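Local coordinates for nitrogenase molybdenum-iron protein beta chain (Clostridium pasteurianum, PDB 4WES) that forms, with the alpha chain, the molybdenum-iron component of nitrogenase, which reduces dinitrogen to ammonium, and shares an [8Fe-7S] cluster with that chain, at residues Y160-T165 against K230-S235. Sequence-based numbering, arbitrary orientation.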
loop_
_atom_site.group_PDB
_atom_site.type_symbol
_atom_site.label_atom_id
_atom_site.label_comp_id
_atom_site.label_asym_id
_atom_site.label_seq_id
_atom_site.Cartn_x
_atom_site.Cartn_y
_atom_site.Cartn_z
ATOM N N TYR B 160 -31.178 -11.626 -27.307
ATOM C CA TYR B 160 -31.039 -12.923 -27.961
ATOM C C TYR B 160 -31.346 -14.114 -27.102
ATOM O O TYR B 160 -31.835 -15.104 -27.638
ATOM C CB TYR B 160 -29.602 -13.087 -28.477
ATOM C CG TYR B 160 -29.317 -12.406 -29.807
ATOM C CD1 TYR B 160 -28.977 -11.059 -29.879
ATOM C CD2 TYR B 160 -29.398 -13.107 -31.001
ATOM C CE1 TYR B 160 -28.708 -10.450 -31.091
ATOM C CE2 TYR B 160 -29.121 -12.521 -32.217
ATOM C CZ TYR B 160 -28.770 -11.177 -32.264
ATOM O OH TYR B 160 -28.478 -10.625 -33.483
ATOM N N LEU B 161 -31.053 -14.045 -25.795
ATOM C CA LEU B 161 -31.071 -15.252 -24.977
ATOM C C LEU B 161 -32.214 -15.377 -23.960
ATOM O O LEU B 161 -32.754 -16.461 -23.769
ATOM C CB LEU B 161 -29.726 -15.421 -24.278
ATOM C CG LEU B 161 -28.538 -15.498 -25.208
ATOM C CD1 LEU B 161 -27.276 -15.680 -24.393
ATOM C CD2 LEU B 161 -28.657 -16.576 -26.281
ATOM N N SER B 162 -32.538 -14.292 -23.257
ATOM C CA SER B 162 -33.447 -14.433 -22.121
ATOM C C SER B 162 -34.818 -14.923 -22.575
ATOM O O SER B 162 -35.382 -14.375 -23.518
ATOM C CB SER B 162 -33.638 -13.103 -21.422
ATOM O OG SER B 162 -32.388 -12.572 -20.968
ATOM N N GLU B 163 -35.359 -15.903 -21.867
ATOM C CA GLU B 163 -36.701 -16.413 -22.227
ATOM C C GLU B 163 -37.485 -16.818 -21.001
ATOM O O GLU B 163 -36.945 -17.502 -20.101
ATOM C CB GLU B 163 -36.626 -17.569 -23.217
ATOM C CG GLU B 163 -37.995 -18.193 -23.483
ATOM C CD GLU B 163 -38.023 -19.205 -24.617
ATOM O OE1 GLU B 163 -36.940 -19.631 -25.072
ATOM O OE2 GLU B 163 -39.140 -19.580 -25.043
ATOM N N ASN B 164 -38.727 -16.353 -20.931
ATOM C CA ASN B 164 -39.664 -16.767 -19.901
ATOM C C ASN B 164 -40.431 -17.959 -20.450
ATOM O O ASN B 164 -41.163 -17.816 -21.408
ATOM C CB ASN B 164 -40.597 -15.616 -19.600
ATOM C CG ASN B 164 -41.572 -15.927 -18.478
ATOM O OD1 ASN B 164 -41.991 -17.078 -18.268
ATOM N ND2 ASN B 164 -41.950 -14.879 -17.747
ATOM N N THR B 165 -40.171 -19.125 -19.889
ATOM C CA THR B 165 -40.804 -20.358 -20.347
ATOM C C THR B 165 -41.923 -20.791 -19.413
ATOM O O THR B 165 -42.473 -21.883 -19.574
ATOM C CB THR B 165 -39.800 -21.498 -20.428
ATOM O OG1 THR B 165 -39.206 -21.704 -19.140
ATOM C CG2 THR B 165 -38.711 -21.152 -21.396
ATOM N N LYS B 230 -30.284 -17.883 -20.692
ATOM C CA LYS B 230 -31.663 -18.110 -21.138
ATOM C C LYS B 230 -32.645 -18.055 -19.963
ATOM O O LYS B 230 -33.713 -17.423 -20.043
ATOM C CB LYS B 230 -31.798 -19.452 -21.869
ATOM C CG LYS B 230 -31.051 -19.509 -23.186
ATOM C CD LYS B 230 -31.176 -20.882 -23.816
ATOM C CE LYS B 230 -30.408 -20.973 -25.113
ATOM N NZ LYS B 230 -30.474 -22.334 -25.715
ATOM N N ASP B 231 -32.259 -18.687 -18.866
ATOM C CA ASP B 231 -33.118 -18.841 -17.712
ATOM C C ASP B 231 -33.367 -17.547 -16.939
ATOM O O ASP B 231 -34.251 -17.509 -16.068
ATOM C CB ASP B 231 -32.542 -19.909 -16.782
ATOM C CG ASP B 231 -33.586 -20.491 -15.821
ATOM O OD1 ASP B 231 -34.699 -20.883 -16.285
ATOM O OD2 ASP B 231 -33.275 -20.605 -14.617
ATOM N N THR B 232 -32.629 -16.482 -17.279
ATOM C CA THR B 232 -32.892 -15.177 -16.649
ATOM C C THR B 232 -34.324 -14.674 -16.854
ATOM O O THR B 232 -34.842 -13.905 -16.043
ATOM C CB THR B 232 -31.936 -14.077 -17.151
ATOM O OG1 THR B 232 -32.014 -13.956 -18.571
ATOM C CG2 THR B 232 -30.523 -14.374 -16.731
ATOM N N GLY B 233 -34.981 -15.149 -17.916
ATOM C CA GLY B 233 -36.371 -14.787 -18.129
ATOM C C GLY B 233 -37.355 -15.432 -17.166
ATOM O O GLY B 233 -38.536 -15.051 -17.131
ATOM N N ASN B 234 -36.888 -16.427 -16.404
ATOM C CA ASN B 234 -37.725 -17.169 -15.441
ATOM C C ASN B 234 -37.534 -16.736 -13.999
ATOM O O ASN B 234 -38.098 -17.318 -13.100
ATOM C CB ASN B 234 -37.427 -18.651 -15.569
ATOM C CG ASN B 234 -38.001 -19.242 -16.836
ATOM O OD1 ASN B 234 -39.155 -18.942 -17.218
ATOM N ND2 ASN B 234 -37.228 -20.106 -17.497
ATOM N N SER B 235 -36.748 -15.683 -13.789
ATOM C CA SER B 235 -36.432 -15.208 -12.451
ATOM C C SER B 235 -37.544 -14.353 -11.843
ATOM O O SER B 235 -38.442 -13.901 -12.550
ATOM C CB SER B 235 -35.092 -14.464 -12.465
ATOM O OG SER B 235 -34.107 -15.349 -12.946
HETATM O O HOH W 1 -41.231 -18.029 -15.555
#
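The carboxamide of Asn-234 lies against Thr-165 and grips it at two points, the two side chains crossing at about a right angle. Asn-234 OD1 accepts a hydrogen bond from the backbone N of Thr-165 at 2.9 Å, the donor tilted somewhat from the carbonyl plane. Asn-234 ND2 donates to Thr-165 OG1 at 3.0 Å. The same ND2 gives a nearly straight bond to Asp-231 OD1, at 2.9 Å and in the amide plane. These bonds fix the rotation of the amide. Asn-164 CG is anti to its backbone N (chi1 -177°) and comes against the carbonyl oxygen of Gly-233, which CB also touches. Its amide plane stands 81° from that of Asn-234, and one water donates to OD1 of both residues. Asn-164 is held from outside too, OD1 by Gly-166 N and ND2 by Cys-257 O. Closer to helix 146-161, Glu-163 N bonds to Lys-230 O at 2.9 Å, on a lone pair. Leu-161 O receives a CA-H...O contact from Lys-230 CA. Ser-162 OG donates to Thr-232 OG1 at 2.8 Å, a buried hydroxyl pair; Thr-232 OG1 is also bonded to Leu-229 O. Gly-233 fits closely: its CA is 3.4 Å from Glu-163 O, and with no side chain it sits directly against the backbone of 163-164. The contact joins the chain leaving helix 146-161 to the 3-10 turn that follows helix 226-231. That turn leads into strand 237-241 of a four-stranded parallel sheet. Such polar packing of connecting segments lies within an alpha/beta domain of Rossmann-like topology, away from the metal sites.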